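Side-chain contact in laccase (Uncultured bacterium, PDB 4F7K), which probably oxidises phenolic and related substrates at the expense of molecular oxygen, as a laccase of the multicopper oxidase family: residues 118-123 / 185-190. Numbering follows the deposited sequence.
Sequences PLIVEE and RLRLIN
E123 and R185 form an end-on, two-pronged salt bridge. R185 NH1 donates to E123 OE1 at 2.8 Å, and R185 NH2 to E123 OE2 at 3.1 Å. Both oxygens are met on their syn side, and the carboxylate and guanidinium planes are 18° apart. A bend at chi2 (84°) helps bring the E123 carboxylate round to the end of the extended R185 chain. A water links the second arginine. It accepts from R187 NH1 at 2.8 Å and donates to E123 OE2 and V121 O. R187 NH2 sits over the centre of one face of the R185 guanidinium, 3.3 Å above its plane. D132 pairs with R187 NE and D234 with R185 NH2. With an alanine at E123, R185 would probably lose one of its two carboxylate partners, and the water one of its two acceptors. I120 CG2 sits over the R187 guanidinium face turned away from R185, toward its rim, 3.5 Å from R187 NH1. I120 CD1 lies against R187 CD. Further along, P118 CB meets I189 CD1 at 4.2 Å. The end of strand 116-122 and the residue after it thus meet strand 183-190, joining two successive cupredoxin-type domains. Beside the apolar contacts of I120 and P118, the carboxylates of E123, D132 and D234 probably balance the two buried arginines.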
loop_
_atom_site.group_PDB
_atom_site.type_symbol
_atom_site.label_atom_id
_atom_site.label_comp_id
_atom_site.label_asym_id
_atom_site.label_seq_id
_atom_site.Cartn_x
_atom_site.Cartn_y
_atom_site.Cartn_z
ATOM N N PRO A 118 4.799 6.583 2.515
ATOM C CA PRO A 118 4.530 6.515 1.108
ATOM C C PRO A 118 5.779 6.726 0.262
ATOM O O PRO A 118 6.711 7.465 0.633
ATOM C CB PRO A 118 3.538 7.650 0.902
ATOM C CG PRO A 118 3.953 8.670 1.922
ATOM C CD PRO A 118 4.519 7.929 3.071
ATOM N N LEU A 119 5.787 6.039 -0.870
ATOM C CA LEU A 119 6.836 6.156 -1.860
ATOM C C LEU A 119 6.170 6.468 -3.202
ATOM O O LEU A 119 5.445 5.641 -3.741
ATOM C CB LEU A 119 7.659 4.854 -1.936
ATOM C CG LEU A 119 8.920 4.879 -2.826
ATOM C CD1 LEU A 119 9.981 3.950 -2.302
ATOM C CD2 LEU A 119 8.630 4.569 -4.295
ATOM N N ILE A 120 6.432 7.673 -3.714
ATOM C CA ILE A 120 5.872 8.143 -4.951
ATOM C C ILE A 120 6.924 8.144 -6.074
ATOM O O ILE A 120 7.974 8.790 -5.974
ATOM C CB ILE A 120 5.209 9.532 -4.782
ATOM C CG1 ILE A 120 4.216 9.542 -3.602
ATOM C CG2 ILE A 120 4.493 9.928 -6.060
ATOM C CD1 ILE A 120 3.053 8.529 -3.717
ATOM N N VAL A 121 6.650 7.374 -7.123
ATOM C CA VAL A 121 7.454 7.423 -8.350
ATOM C C VAL A 121 6.690 8.225 -9.409
ATOM O O VAL A 121 5.624 7.829 -9.830
ATOM C CB VAL A 121 7.754 6.028 -8.898
ATOM C CG1 VAL A 121 8.742 6.130 -10.075
ATOM C CG2 VAL A 121 8.310 5.109 -7.819
ATOM N N GLU A 122 7.237 9.373 -9.801
ATOM C CA GLU A 122 6.539 10.338 -10.641
ATOM C C GLU A 122 6.575 9.950 -12.114
ATOM O O GLU A 122 7.566 9.382 -12.565
ATOM C CB GLU A 122 7.203 11.694 -10.516
ATOM C CG GLU A 122 7.287 12.244 -9.098
ATOM C CD GLU A 122 8.040 13.552 -9.105
ATOM O OE1 GLU A 122 8.039 14.211 -10.181
ATOM O OE2 GLU A 122 8.644 13.911 -8.076
ATOM N N GLU A 123 5.497 10.254 -12.851
ATOM C CA GLU A 123 5.482 10.087 -14.298
ATOM C C GLU A 123 6.410 11.171 -14.852
ATOM O O GLU A 123 6.511 12.241 -14.249
ATOM C CB GLU A 123 4.075 10.292 -14.877
ATOM C CG GLU A 123 3.022 9.272 -14.481
ATOM C CD GLU A 123 2.357 9.568 -13.118
ATOM O OE1 GLU A 123 2.147 10.768 -12.786
ATOM O OE2 GLU A 123 2.032 8.588 -12.396
ATOM N N ARG A 185 -5.599 14.936 -7.567
ATOM C CA ARG A 185 -5.159 13.544 -7.561
ATOM C C ARG A 185 -5.121 13.036 -6.106
ATOM O O ARG A 185 -4.477 13.636 -5.264
ATOM C CB ARG A 185 -3.789 13.403 -8.237
ATOM C CG ARG A 185 -3.346 11.954 -8.437
ATOM C CD ARG A 185 -2.016 11.880 -9.152
ATOM N NE ARG A 185 -1.625 10.493 -9.439
ATOM C CZ ARG A 185 -0.725 10.137 -10.369
ATOM N NH1 ARG A 185 -0.111 11.072 -11.082
ATOM N NH2 ARG A 185 -0.416 8.851 -10.569
ATOM N N LEU A 186 -5.874 11.971 -5.837
ATOM C CA LEU A 186 -5.986 11.370 -4.537
ATOM C C LEU A 186 -5.405 9.946 -4.567
ATOM O O LEU A 186 -5.967 9.058 -5.214
ATOM C CB LEU A 186 -7.468 11.352 -4.089
ATOM C CG LEU A 186 -8.181 12.714 -3.995
ATOM C CD1 LEU A 186 -9.658 12.525 -3.800
ATOM C CD2 LEU A 186 -7.626 13.572 -2.865
ATOM N N ARG A 187 -4.274 9.775 -3.880
ATOM C CA ARG A 187 -3.519 8.513 -3.773
ATOM C C ARG A 187 -3.864 7.756 -2.495
ATOM O O ARG A 187 -3.325 8.054 -1.410
ATOM C CB ARG A 187 -2.016 8.803 -3.837
ATOM C CG ARG A 187 -1.579 9.494 -5.173
ATOM C CD ARG A 187 -0.110 9.760 -5.112
ATOM N NE ARG A 187 0.393 10.639 -6.167
ATOM C CZ ARG A 187 1.140 10.230 -7.202
ATOM N NH1 ARG A 187 1.429 8.940 -7.358
ATOM N NH2 ARG A 187 1.584 11.123 -8.094
ATOM N N LEU A 188 -4.786 6.799 -2.628
ATOM C CA LEU A 188 -5.348 6.142 -1.475
ATOM C C LEU A 188 -4.508 4.937 -1.191
ATOM O O LEU A 188 -4.204 4.151 -2.087
ATOM C CB LEU A 188 -6.801 5.682 -1.714
ATOM C CG LEU A 188 -7.963 6.675 -1.579
ATOM C CD1 LEU A 188 -7.796 7.971 -2.353
ATOM C CD2 LEU A 188 -9.269 5.966 -2.004
ATOM N N ILE A 189 -4.152 4.789 0.072
ATOM C CA ILE A 189 -3.385 3.655 0.477
ATOM C C ILE A 189 -3.993 3.088 1.739
ATOM O O ILE A 189 -4.128 3.829 2.729
ATOM C CB ILE A 189 -1.918 4.020 0.786
ATOM C CG1 ILE A 189 -1.294 4.813 -0.371
ATOM C CG2 ILE A 189 -1.150 2.740 1.084
ATOM C CD1 ILE A 189 0.127 5.378 -0.092
ATOM N N ASN A 190 -4.335 1.797 1.711
ATOM C CA ASN A 190 -4.775 1.107 2.928
ATOM C C ASN A 190 -3.531 0.605 3.651
ATOM O O ASN A 190 -2.901 -0.366 3.179
ATOM C CB ASN A 190 -5.753 -0.060 2.640
ATOM C CG ASN A 190 -6.206 -0.787 3.942
ATOM O OD1 ASN A 190 -5.673 -0.516 5.022
ATOM N ND2 ASN A 190 -7.187 -1.702 3.841
HETATM O O HOH W 1 2.774 8.791 -9.755
#